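PDB 5WA1: programmed cell death 6-interacting protein from Homo sapiens, which acts in multivesicular body biogenesis, endocytosis, membrane repair and cytokinesis, its Bro1 domain binding CHMP4 proteins of the ESCRT-III machinery. Local coordinates for residues A39-K44 and I110-T115; E65-L70 and D374-M379; E186-A191 and I200-V205; K250-K255 and K260-V265. All blocks are in the same frame, centred on the assembly; numbering follows the deposited sequence.

Interaction 1. Residues A39-K44 and I110-T115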
loop_
_atom_site.group_PDB
_atom_site.type_symbol
_atom_site.label_atom_id
_atom_site.label_comp_id
_atom_site.label_asym_id
_atom_site.label_seq_id
_atom_site.Cartn_x
_atom_site.Cartn_y
_atom_site.Cartn_z
ATOM N N ALA A 39 15.705 15.196 -23.486
ATOM C CA ALA A 39 16.696 14.920 -24.518
ATOM C C ALA A 39 17.748 16.022 -24.591
ATOM O O ALA A 39 18.946 15.762 -24.428
ATOM C CB ALA A 39 16.004 14.739 -25.871
ATOM N N LYS A 40 17.311 17.264 -24.811
ATOM C CA LYS A 40 18.227 18.369 -25.100
ATOM C C LYS A 40 19.360 18.526 -24.087
ATOM O O LYS A 40 20.525 18.601 -24.515
ATOM C CB LYS A 40 17.414 19.664 -25.232
ATOM C CG LYS A 40 18.101 20.750 -26.046
ATOM C CD LYS A 40 17.157 21.914 -26.311
ATOM C CE LYS A 40 17.684 22.816 -27.417
ATOM N NZ LYS A 40 17.773 22.104 -28.721
ATOM N N PRO A 41 19.116 18.580 -22.769
ATOM C CA PRO A 41 20.242 18.756 -21.835
ATOM C C PRO A 41 21.178 17.560 -21.775
ATOM O O PRO A 41 22.324 17.718 -21.336
ATOM C CB PRO A 41 19.549 18.980 -20.479
ATOM C CG PRO A 41 18.120 19.280 -20.800
ATOM C CD PRO A 41 17.832 18.520 -22.049
ATOM N N LEU A 42 20.730 16.379 -22.202
ATOM C CA LEU A 42 21.511 15.154 -22.076
ATOM C C LEU A 42 22.474 14.962 -23.244
ATOM O O LEU A 42 23.675 14.759 -23.040
ATOM C CB LEU A 42 20.571 13.950 -21.962
ATOM C CG LEU A 42 21.026 12.789 -21.077
ATOM C CD1 LEU A 42 21.193 13.248 -19.635
ATOM C CD2 LEU A 42 20.036 11.632 -21.156
ATOM N N VAL A 43 21.956 15.008 -24.475
ATOM C CA VAL A 43 22.810 14.835 -25.642
ATOM C C VAL A 43 23.779 16.005 -25.773
ATOM O O VAL A 43 24.909 15.834 -26.249
ATOM C CB VAL A 43 21.945 14.655 -26.905
ATOM C CG1 VAL A 43 21.117 15.902 -27.163
ATOM C CG2 VAL A 43 22.818 14.326 -28.116
ATOM N N LYS A 44 23.370 17.200 -25.334
ATOM C CA LYS A 44 24.292 18.329 -25.302
ATOM C C LYS A 44 25.526 18.010 -24.466
ATOM O O LYS A 44 26.626 18.484 -24.779
ATOM C CB LYS A 44 23.583 19.576 -24.771
ATOM C CG LYS A 44 24.351 20.869 -24.998
ATOM C CD LYS A 44 23.509 22.083 -24.645
ATOM C CE LYS A 44 24.224 23.373 -25.010
ATOM N NZ LYS A 44 23.391 24.566 -24.700
ATOM N N ILE A 110 24.287 20.119 -15.806
ATOM C CA ILE A 110 23.148 19.700 -16.614
ATOM C C ILE A 110 21.915 20.357 -16.006
ATOM O O ILE A 110 21.493 20.006 -14.899
ATOM C CB ILE A 110 23.004 18.172 -16.668
ATOM C CG1 ILE A 110 24.110 17.542 -17.520
ATOM C CG2 ILE A 110 21.655 17.785 -17.244
ATOM C CD1 ILE A 110 25.377 17.209 -16.766
ATOM N N CYS A 111 21.351 21.336 -16.713
ATOM C CA CYS A 111 20.185 22.065 -16.223
ATOM C C CYS A 111 18.930 21.276 -16.573
ATOM O O CYS A 111 18.526 21.209 -17.738
ATOM C CB CYS A 111 20.141 23.476 -16.805
ATOM S SG CYS A 111 20.240 23.590 -18.607
ATOM N N LEU A 112 18.323 20.668 -15.559
ATOM C CA LEU A 112 17.094 19.901 -15.709
ATOM C C LEU A 112 16.244 20.175 -14.485
ATOM O O LEU A 112 16.678 19.888 -13.370
ATOM C CB LEU A 112 17.381 18.402 -15.825
ATOM C CG LEU A 112 17.298 17.725 -17.191
ATOM C CD1 LEU A 112 17.583 16.241 -17.043
ATOM C CD2 LEU A 112 15.933 17.948 -17.810
ATOM N N THR A 113 15.049 20.731 -14.680
ATOM C CA THR A 113 14.162 21.074 -13.573
ATOM C C THR A 113 12.867 20.280 -13.681
ATOM O O THR A 113 12.119 20.415 -14.656
ATOM C CB THR A 113 13.865 22.573 -13.534
ATOM O OG1 THR A 113 15.061 23.286 -13.188
ATOM C CG2 THR A 113 12.791 22.869 -12.498
ATOM N N PHE A 114 12.600 19.466 -12.672
ATOM C CA PHE A 114 11.372 18.691 -12.607
ATOM C C PHE A 114 10.396 19.398 -11.680
ATOM O O PHE A 114 10.758 19.779 -10.559
ATOM C CB PHE A 114 11.646 17.271 -12.123
ATOM C CG PHE A 114 12.751 16.585 -12.873
ATOM C CD1 PHE A 114 12.511 15.987 -14.101
ATOM C CD2 PHE A 114 14.033 16.540 -12.348
ATOM C CE1 PHE A 114 13.533 15.353 -14.791
ATOM C CE2 PHE A 114 15.059 15.912 -13.030
ATOM C CZ PHE A 114 14.809 15.317 -14.251
ATOM N N THR A 115 9.176 19.600 -12.164
ATOM C CA THR A 115 8.120 20.251 -11.406
ATOM C C THR A 115 7.025 19.235 -11.138
ATOM O O THR A 115 6.491 18.639 -12.077
ATOM C CB THR A 115 7.562 21.454 -12.166
ATOM O OG1 THR A 115 8.620 22.384 -12.412
ATOM C CG2 THR A 115 6.472 22.134 -11.355
#
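Pro41, near the start of helix 39-49, sets its pyrrolidine ring against the side chains of Ile110 and Leu112 and the carbonyl oxygen of Cys111. Two ring carbons do the touching. CB comes within 4.0 Å of Ile110 CG2, and CG lies 3.9 Å from Leu112 CD2. The same ring also meets a peptide oxygen, Cys111 O standing 3.6 Å from Pro41 CG. The Leu112 side chain runs at about a right angle to the proline ring, meeting it with CG and CD2. Ile110 turns its CG2 branch to the helix: with CG1 anti to the carbonyl carbon (chi1 -71°), CG2 lies anti to the backbone N, and it faces Pro41 CB. The CA atoms of Pro41 and Ile110 are 6.0 Å apart, so the irregular chain that leads into strand 114-117 passes close to the helix backbone. Behind the contact, Phe105 packs on both Ile110 and Leu112, while Leu42 turns to Ala64 of helix 56-75. Across the two segments the meeting is by carbon contacts and one carbonyl approach, without polar pairing, which suggests that close packing rather than directional bonding sets this meeting, at a partly open site.

Interaction 2. Residues E65-L70 and D374-M379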
loop_
_atom_site.group_PDB
_atom_site.type_symbol
_atom_site.label_atom_id
_atom_site.label_comp_id
_atom_site.label_asym_id
_atom_site.label_seq_id
_atom_site.Cartn_x
_atom_site.Cartn_y
_atom_site.Cartn_z
ATOM N N GLU A 65 16.869 10.379 -26.643
ATOM C CA GLU A 65 15.554 10.609 -27.231
ATOM C C GLU A 65 14.545 9.577 -26.747
ATOM O O GLU A 65 13.368 9.897 -26.536
ATOM C CB GLU A 65 15.654 10.575 -28.754
ATOM C CG GLU A 65 14.586 11.396 -29.434
ATOM C CD GLU A 65 14.748 12.872 -29.154
ATOM O OE1 GLU A 65 15.855 13.400 -29.405
ATOM O OE2 GLU A 65 13.781 13.497 -28.667
ATOM N N GLU A 66 14.979 8.327 -26.576
ATOM C CA GLU A 66 14.075 7.297 -26.074
ATOM C C GLU A 66 13.758 7.495 -24.597
ATOM O O GLU A 66 12.685 7.087 -24.139
ATOM C CB GLU A 66 14.668 5.907 -26.305
ATOM C CG GLU A 66 14.562 5.419 -27.743
ATOM C CD GLU A 66 13.123 5.357 -28.231
ATOM O OE1 GLU A 66 12.778 6.112 -29.166
ATOM O OE2 GLU A 66 12.338 4.560 -27.673
ATOM N N LEU A 67 14.670 8.108 -23.839
ATOM C CA LEU A 67 14.404 8.329 -22.424
ATOM C C LEU A 67 13.378 9.437 -22.223
ATOM O O LEU A 67 12.495 9.326 -21.363
ATOM C CB LEU A 67 15.696 8.659 -21.679
ATOM C CG LEU A 67 15.420 8.947 -20.198
ATOM C CD1 LEU A 67 14.785 7.736 -19.516
ATOM C CD2 LEU A 67 16.669 9.392 -19.467
ATOM N N SER A 68 13.488 10.515 -23.000
ATOM C CA SER A 68 12.489 11.577 -22.931
ATOM C C SER A 68 11.118 11.050 -23.333
ATOM O O SER A 68 10.103 11.393 -22.711
ATOM C CB SER A 68 12.904 12.750 -23.831
ATOM O OG SER A 68 12.186 13.927 -23.477
ATOM N N LYS A 69 11.073 10.213 -24.375
ATOM C CA LYS A 69 9.826 9.566 -24.763
ATOM C C LYS A 69 9.289 8.702 -23.633
ATOM O O LYS A 69 8.085 8.713 -23.349
ATOM C CB LYS A 69 10.053 8.734 -26.024
ATOM C CG LYS A 69 8.904 7.821 -26.417
ATOM C CD LYS A 69 9.254 7.072 -27.704
ATOM C CE LYS A 69 8.204 6.035 -28.074
ATOM N NZ LYS A 69 8.560 5.330 -29.340
ATOM N N LEU A 70 10.178 7.963 -22.962
ATOM C CA LEU A 70 9.756 7.100 -21.864
ATOM C C LEU A 70 9.172 7.910 -20.716
ATOM O O LEU A 70 8.201 7.480 -20.083
ATOM C CB LEU A 70 10.930 6.246 -21.376
ATOM C CG LEU A 70 10.687 5.400 -20.116
ATOM C CD1 LEU A 70 9.500 4.467 -20.316
ATOM C CD2 LEU A 70 11.935 4.612 -19.736
ATOM N N ASP A 374 19.078 -1.286 -19.576
ATOM C CA ASP A 374 19.535 0.098 -19.483
ATOM C C ASP A 374 19.841 0.639 -20.873
ATOM O O ASP A 374 20.564 0.014 -21.652
ATOM C CB ASP A 374 20.771 0.194 -18.579
ATOM C CG ASP A 374 21.350 1.616 -18.492
ATOM O OD1 ASP A 374 20.653 2.591 -18.848
ATOM O OD2 ASP A 374 22.512 1.761 -18.049
ATOM N N LEU A 375 19.276 1.810 -21.182
ATOM C CA LEU A 375 19.510 2.449 -22.468
ATOM C C LEU A 375 20.923 3.010 -22.590
ATOM O O LEU A 375 21.366 3.298 -23.706
ATOM C CB LEU A 375 18.489 3.566 -22.685
ATOM C CG LEU A 375 17.062 3.150 -23.038
ATOM C CD1 LEU A 375 16.114 4.328 -22.860
ATOM C CD2 LEU A 375 16.994 2.622 -24.458
ATOM N N PHE A 376 21.631 3.174 -21.477
ATOM C CA PHE A 376 22.994 3.687 -21.460
ATOM C C PHE A 376 23.945 2.666 -20.848
ATOM O O PHE A 376 24.884 3.015 -20.128
ATOM C CB PHE A 376 23.064 5.011 -20.702
ATOM C CG PHE A 376 22.177 6.082 -21.267
ATOM C CD1 PHE A 376 20.873 6.227 -20.823
ATOM C CD2 PHE A 376 22.648 6.949 -22.240
ATOM C CE1 PHE A 376 20.054 7.213 -21.341
ATOM C CE2 PHE A 376 21.833 7.938 -22.762
ATOM C CZ PHE A 376 20.534 8.070 -22.310
ATOM N N GLU A 377 23.705 1.384 -21.132
ATOM C CA GLU A 377 24.484 0.324 -20.499
ATOM C C GLU A 377 25.913 0.286 -21.023
ATOM O O GLU A 377 26.847 -0.001 -20.265
ATOM C CB GLU A 377 23.802 -1.026 -20.717
ATOM C CG GLU A 377 24.491 -2.180 -20.013
ATOM C CD GLU A 377 23.811 -3.508 -20.264
ATOM O OE1 GLU A 377 22.836 -3.539 -21.042
ATOM O OE2 GLU A 377 24.252 -4.523 -19.683
ATOM N N LYS A 378 26.104 0.563 -22.312
ATOM C CA LYS A 378 27.441 0.623 -22.904
ATOM C C LYS A 378 28.034 2.023 -22.729
ATOM O O LYS A 378 28.360 2.720 -23.688
ATOM C CB LYS A 378 27.386 0.229 -24.374
ATOM C CG LYS A 378 26.894 -1.176 -24.648
ATOM C CD LYS A 378 26.956 -1.459 -26.136
ATOM C CE LYS A 378 26.430 -2.838 -26.482
ATOM N NZ LYS A 378 26.578 -3.103 -27.943
ATOM N N MET A 379 28.170 2.425 -21.470
ATOM C CA MET A 379 28.648 3.766 -21.159
ATOM C C MET A 379 29.315 3.824 -19.788
ATOM O O MET A 379 30.512 3.555 -19.660
ATOM C CB MET A 379 27.489 4.761 -21.233
ATOM C CG MET A 379 27.889 6.210 -21.049
ATOM S SD MET A 379 26.547 7.327 -21.497
ATOM C CE MET A 379 27.177 8.875 -20.859
#
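Leu375 and Phe376 reach helix 56-75 with neighbouring side chains, Leu375 on Glu66 and the backbone of Leu67, Phe376 on the Leu67 side chain. The CD1 branch of Leu375 makes the approach: it lies 4.1 Å from Glu66 CB and 4.2 Å from Leu67 N, against the helix backbone as much as against a side chain. Glu66 offers only the root of its chain here. Its CB points to the C-terminal segment, but a bend at chi2 (-59°) leads the carboxylate away, so the touching portion is aliphatic. Leu67 sends CD2 to within 4.4 Å of Phe376 CE1, an oblique and rather loose approach to the ring. Phe376 also packs against Leu42 and Ala63 and meets Phe103 edge-to-face, so several elements enclose the ring.

The backbone that presents the two side chains is itself tied. A type I turn runs from Asp374 to Glu377, and Phe376 N donates to Asp374 OD1 at 2.9 Å with a nearly straight N-H...O angle of 171°. The donor stands above the carboxylate plane, 74° out of it. Gln95 of helix 83-97 secures this turn twice, giving its NE2 hydrogen to Asp374 OD1 and taking one from Leu375 N at OE1, so OD1 accepts two bonds. The arrangement is an Asx turn within a beta turn, by which the C-terminal tail of the Bro1 domain returns to the domain's N-terminal helices.

Interaction 3. Residues E186-A191 and I200-V205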
loop_
_atom_site.group_PDB
_atom_site.type_symbol
_atom_site.label_atom_id
_atom_site.label_comp_id
_atom_site.label_asym_id
_atom_site.label_seq_id
_atom_site.Cartn_x
_atom_site.Cartn_y
_atom_site.Cartn_z
ATOM N N GLU A 186 12.777 6.627 3.739
ATOM C CA GLU A 186 14.149 6.509 4.206
ATOM C C GLU A 186 15.156 7.278 3.358
ATOM O O GLU A 186 16.300 7.446 3.789
ATOM C CB GLU A 186 14.536 5.030 4.262
ATOM C CG GLU A 186 13.679 4.224 5.221
ATOM C CD GLU A 186 13.910 2.730 5.101
ATOM O OE1 GLU A 186 14.158 2.251 3.973
ATOM O OE2 GLU A 186 13.841 2.034 6.138
ATOM N N THR A 187 14.772 7.761 2.175
ATOM C CA THR A 187 15.735 8.345 1.252
ATOM C C THR A 187 15.388 9.747 0.776
ATOM O O THR A 187 16.272 10.422 0.241
ATOM C CB THR A 187 15.905 7.446 0.016
ATOM O OG1 THR A 187 14.658 7.354 -0.687
ATOM C CG2 THR A 187 16.355 6.047 0.423
ATOM N N VAL A 188 14.150 10.213 0.963
ATOM C CA VAL A 188 13.718 11.449 0.318
ATOM C C VAL A 188 14.501 12.654 0.834
ATOM O O VAL A 188 14.766 13.597 0.076
ATOM C CB VAL A 188 12.197 11.636 0.499
ATOM C CG1 VAL A 188 11.839 11.814 1.968
ATOM C CG2 VAL A 188 11.688 12.802 -0.341
ATOM N N LEU A 189 14.906 12.645 2.109
ATOM C CA LEU A 189 15.524 13.835 2.689
ATOM C C LEU A 189 16.933 14.051 2.148
ATOM O O LEU A 189 17.289 15.169 1.753
ATOM C CB LEU A 189 15.531 13.734 4.212
ATOM C CG LEU A 189 14.133 13.857 4.822
ATOM C CD1 LEU A 189 14.197 13.985 6.340
ATOM C CD2 LEU A 189 13.382 15.031 4.198
ATOM N N SER A 190 17.756 12.998 2.128
ATOM C CA SER A 190 19.109 13.139 1.597
ATOM C C SER A 190 19.098 13.359 0.091
ATOM O O SER A 190 20.015 13.985 -0.450
ATOM C CB SER A 190 19.949 11.910 1.944
ATOM O OG SER A 190 19.424 10.747 1.324
ATOM N N ALA A 191 18.069 12.858 -0.597
ATOM C CA ALA A 191 17.983 13.027 -2.041
ATOM C C ALA A 191 17.654 14.464 -2.429
ATOM O O ALA A 191 18.112 14.942 -3.473
ATOM C CB ALA A 191 16.940 12.070 -2.617
ATOM N N ILE A 200 5.246 13.621 -0.156
ATOM C CA ILE A 200 6.388 12.706 -0.185
ATOM C C ILE A 200 7.253 12.836 1.062
ATOM O O ILE A 200 8.307 12.198 1.150
ATOM C CB ILE A 200 7.232 12.899 -1.462
ATOM C CG1 ILE A 200 7.826 14.304 -1.517
ATOM C CG2 ILE A 200 6.385 12.588 -2.690
ATOM C CD1 ILE A 200 8.832 14.502 -2.657
ATOM N N SER A 201 6.828 13.636 2.036
ATOM C CA SER A 201 7.610 13.801 3.249
ATOM C C SER A 201 7.577 12.509 4.068
ATOM O O SER A 201 6.606 11.745 4.003
ATOM C CB SER A 201 7.078 14.971 4.075
ATOM O OG SER A 201 5.837 14.639 4.692
ATOM N N PRO A 202 8.643 12.237 4.834
ATOM C CA PRO A 202 8.758 10.936 5.524
ATOM C C PRO A 202 7.557 10.564 6.378
ATOM O O PRO A 202 7.179 9.385 6.417
ATOM C CB PRO A 202 10.025 11.112 6.369
ATOM C CG PRO A 202 10.852 12.105 5.593
ATOM C CD PRO A 202 9.870 13.052 4.958
ATOM N N ASP A 203 6.943 11.534 7.061
ATOM C CA ASP A 203 5.786 11.210 7.895
ATOM C C ASP A 203 4.616 10.705 7.058
ATOM O O ASP A 203 3.947 9.736 7.430
ATOM C CB ASP A 203 5.374 12.429 8.714
ATOM C CG ASP A 203 6.093 12.504 10.041
ATOM O OD1 ASP A 203 7.192 11.917 10.148
ATOM O OD2 ASP A 203 5.561 13.139 10.979
ATOM N N THR A 204 4.360 11.346 5.918
ATOM C CA THR A 204 3.236 10.943 5.082
ATOM C C THR A 204 3.471 9.576 4.451
ATOM O O THR A 204 2.580 8.720 4.472
ATOM C CB THR A 204 2.982 11.989 3.998
ATOM O OG1 THR A 204 2.765 13.266 4.608
ATOM C CG2 THR A 204 1.760 11.607 3.173
ATOM N N VAL A 205 4.654 9.358 3.857
ATOM C CA VAL A 205 4.876 8.100 3.147
ATOM C C VAL A 205 5.097 6.958 4.128
ATOM O O VAL A 205 4.804 5.802 3.812
ATOM C CB VAL A 205 6.040 8.212 2.142
ATOM C CG1 VAL A 205 5.588 8.968 0.887
ATOM C CG2 VAL A 205 7.258 8.877 2.771
#
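Val188 starts its contact with Ile200 at CB, 4.0 Å from the carbonyl oxygen Ile200 O, and divides it between two methyls. CG1, placed between the backbone N and the carbonyl carbon by chi1 of 64°, comes 3.6 Å from Ile200 O and also packs on the proline ring, 3.8 Å from Pro202 CG. CG2, anti to the backbone N, is near the same oxygen and meets Ile200 CD1 at 4.1 Å. Ile200 O is thus buried under a valine and has no hydrogen-bonding partner in the model, a polar cost accepted within an apolar contact. Pro202 CG is shared: Leu189 CG approaches it at 3.8 Å, and both leucine methyls follow along the ring. The proline opens helix 202-226, where Ser201 holds the N-cap position without a side-chain capping bond; its OG and Thr204 OG1 each bond to Val198 O instead. The last turn of helix 164-191, whose hydrogen bonding breaks at the amides of Leu189 and Ser190, meets Ile200, just ahead of the next helix, and that helix's first turn across a short loop. Helix 137-157 lies against both parts, with Ser142 on Val188 and with Tyr139 and Phe146 on Ile200.

Interaction 4. Residues K250-K255 and K260-V265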
loop_
_atom_site.group_PDB
_atom_site.type_symbol
_atom_site.label_atom_id
_atom_site.label_comp_id
_atom_site.label_asym_id
_atom_site.label_seq_id
_atom_site.Cartn_x
_atom_site.Cartn_y
_atom_site.Cartn_z
ATOM N N LYS A 250 -3.660 5.583 14.262
ATOM C CA LYS A 250 -3.030 6.398 15.294
ATOM C C LYS A 250 -2.050 7.404 14.702
ATOM O O LYS A 250 -1.887 8.496 15.252
ATOM C CB LYS A 250 -2.339 5.508 16.329
ATOM C CG LYS A 250 -3.309 4.795 17.255
ATOM C CD LYS A 250 -2.615 3.786 18.161
ATOM C CE LYS A 250 -3.623 3.024 19.033
ATOM N NZ LYS A 250 -4.576 2.155 18.258
ATOM N N GLN A 251 -1.396 7.075 13.582
ATOM C CA GLN A 251 -0.532 8.062 12.933
ATOM C C GLN A 251 -1.329 9.145 12.215
ATOM O O GLN A 251 -0.777 10.205 11.916
ATOM C CB GLN A 251 0.416 7.380 11.941
ATOM C CG GLN A 251 1.359 6.387 12.594
ATOM C CD GLN A 251 2.187 5.628 11.589
ATOM O OE1 GLN A 251 2.162 5.927 10.398
ATOM N NE2 GLN A 251 2.925 4.631 12.062
ATOM N N CYS A 252 -2.607 8.902 11.934
ATOM C CA CYS A 252 -3.479 9.889 11.312
ATOM C C CYS A 252 -4.269 10.706 12.313
ATOM O O CYS A 252 -4.923 11.673 11.907
ATOM C CB CYS A 252 -4.484 9.210 10.383
ATOM S SG CYS A 252 -3.731 8.342 9.074
ATOM N N GLN A 253 -4.209 10.344 13.597
ATOM C CA GLN A 253 -5.124 10.905 14.586
ATOM C C GLN A 253 -5.070 12.423 14.612
ATOM O O GLN A 253 -6.109 13.089 14.710
ATOM C CB GLN A 253 -4.799 10.347 15.970
ATOM C CG GLN A 253 -5.776 9.332 16.479
ATOM C CD GLN A 253 -5.478 8.967 17.910
ATOM O OE1 GLN A 253 -4.409 9.299 18.430
ATOM N NE2 GLN A 253 -6.419 8.297 18.563
ATOM N N TYR A 254 -3.870 12.993 14.535
ATOM C CA TYR A 254 -3.689 14.425 14.697
ATOM C C TYR A 254 -3.218 15.096 13.411
ATOM O O TYR A 254 -2.779 16.246 13.454
ATOM C CB TYR A 254 -2.707 14.696 15.840
ATOM C CG TYR A 254 -3.139 14.089 17.165
ATOM C CD1 TYR A 254 -4.109 14.700 17.945
ATOM C CD2 TYR A 254 -2.585 12.899 17.620
ATOM C CE1 TYR A 254 -4.512 14.146 19.156
ATOM C CE2 TYR A 254 -2.986 12.334 18.827
ATOM C CZ TYR A 254 -3.948 12.969 19.592
ATOM O OH TYR A 254 -4.346 12.422 20.794
ATOM N N LYS A 255 -3.315 14.407 12.276
ATOM C CA LYS A 255 -2.861 14.911 10.987
ATOM C C LYS A 255 -4.047 14.998 10.039
ATOM O O LYS A 255 -4.950 14.159 10.083
ATOM C CB LYS A 255 -1.786 13.997 10.383
ATOM C CG LYS A 255 -0.602 13.712 11.296
ATOM C CD LYS A 255 0.553 14.656 11.022
ATOM C CE LYS A 255 1.760 14.318 11.876
ATOM N NZ LYS A 255 2.850 15.326 11.723
ATOM N N LYS A 260 -9.889 12.902 3.401
ATOM C CA LYS A 260 -10.770 12.867 4.567
ATOM C C LYS A 260 -11.199 11.453 4.934
ATOM O O LYS A 260 -11.363 11.130 6.117
ATOM C CB LYS A 260 -12.013 13.715 4.297
ATOM C CG LYS A 260 -11.966 15.128 4.819
ATOM C CD LYS A 260 -13.383 15.668 4.987
ATOM C CE LYS A 260 -14.247 14.685 5.772
ATOM N NZ LYS A 260 -15.515 15.287 6.283
ATOM N N GLU A 261 -11.420 10.610 3.933
ATOM C CA GLU A 261 -11.991 9.296 4.169
ATOM C C GLU A 261 -10.985 8.294 4.720
ATOM O O GLU A 261 -11.401 7.228 5.170
ATOM C CB GLU A 261 -12.607 8.755 2.873
ATOM C CG GLU A 261 -11.612 8.556 1.731
ATOM C CD GLU A 261 -11.394 9.804 0.879
ATOM O OE1 GLU A 261 -11.716 10.926 1.336
ATOM O OE2 GLU A 261 -10.901 9.653 -0.260
ATOM N N VAL A 262 -9.686 8.608 4.716
ATOM C CA VAL A 262 -8.690 7.632 5.150
ATOM C C VAL A 262 -8.838 7.340 6.641
ATOM O O VAL A 262 -8.848 6.179 7.065
ATOM C CB VAL A 262 -7.272 8.121 4.804
ATOM C CG1 VAL A 262 -6.225 7.276 5.513
ATOM C CG2 VAL A 262 -7.064 8.076 3.284
ATOM N N PHE A 263 -8.951 8.378 7.456
ATOM C CA PHE A 263 -9.013 8.154 8.901
ATOM C C PHE A 263 -10.225 7.320 9.326
ATOM O O PHE A 263 -10.033 6.320 10.039
ATOM C CB PHE A 263 -8.949 9.497 9.635
ATOM C CG PHE A 263 -9.001 9.364 11.126
ATOM C CD1 PHE A 263 -7.909 8.875 11.824
ATOM C CD2 PHE A 263 -10.150 9.686 11.824
ATOM C CE1 PHE A 263 -7.954 8.724 13.200
ATOM C CE2 PHE A 263 -10.203 9.549 13.200
ATOM C CZ PHE A 263 -9.104 9.060 13.885
ATOM N N PRO A 264 -11.466 7.644 8.941
ATOM C CA PRO A 264 -12.583 6.774 9.349
ATOM C C PRO A 264 -12.472 5.362 8.816
ATOM O O PRO A 264 -12.872 4.419 9.513
ATOM C CB PRO A 264 -13.818 7.496 8.791
ATOM C CG PRO A 264 -13.283 8.350 7.686
ATOM C CD PRO A 264 -11.959 8.818 8.197
ATOM N N VAL A 265 -11.931 5.176 7.610
ATOM C CA VAL A 265 -11.819 3.829 7.075
ATOM C C VAL A 265 -10.825 3.012 7.886
ATOM O O VAL A 265 -11.064 1.832 8.180
ATOM C CB VAL A 265 -11.449 3.862 5.583
ATOM C CG1 VAL A 265 -11.094 2.455 5.101
ATOM C CG2 VAL A 265 -12.611 4.405 4.777
#
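Val262, in the first turn of helix 262-287, is the earlier of the two residues that meet Cys252 across this short connection. Its CG1 methyl lies 4.5 Å from Cys252 SG, a loose contact at the limit of packing. Cys252 carries that sulfur anti to its own carbonyl carbon (chi1 -61°), which leaves SG beside the backbone N, where the valine methyl approaches it. Around the valine the setting is apolar: Ile211 of helix 202-226 and Ile26 touch it, while Thr207 of the same helix reaches the cysteine.

Near the end of helix 231-252 a type I turn runs from Cys252 to Lys255, closed by Lys255 N donating to Cys252 O at 3.2 Å. A few residues further on, the next helix begins. This is a loop joining two consecutive helices of the alpha-helical Bro1 domain, in the region that interacts with CHMP4A, CHMP4B and CHMP4C.

Phe263 follows and makes the larger part of the contact. With CG anti to the backbone N (chi1 -180°), its ring extends to the end of the preceding helix. Cys252 CB meets the ring at its edge, near the ring plane, 3.7 Å from Phe263 CD1. The neighbouring ring atom, Phe263 CE1, lies 3.8 Å from Gln253 CA, an oblique approach. Although the CB of Gln253 points away from this segment, its aliphatic part still comes close, CG standing 4.0 Å from Phe263 CE1. Beyond CG the glutamine chain is extended, and its amide plane stands 46° from that of the ring. The CA atoms of Cys252 and Phe263 are 6.3 Å apart.

How the interactions relate
Interactions 1 and 2 form one packed region, their centres 14 Å apart: Leu42 CD2 lies 3.8 Å from Phe376 CZ, and Ala39 CB is 3.8 Å from Glu65 OE2, so helix 39-49 is common to both neighbourhoods. Interaction 2 closes a loop of about 300 residues, inside which interactions 3 and 4 both nest. Those two are short-range helix connections with centres 19 Å apart, joined by a long, weak ion pair, Asp203 OD2 to Lys255 NZ at 3.6 Å. Interactions 2 and 4 sit on opposite sides of the chain's centre, 41 Å between centres. Interaction 4 lies wholly within the CHMP4-interacting region; interactions 2 and 3 each contribute one segment.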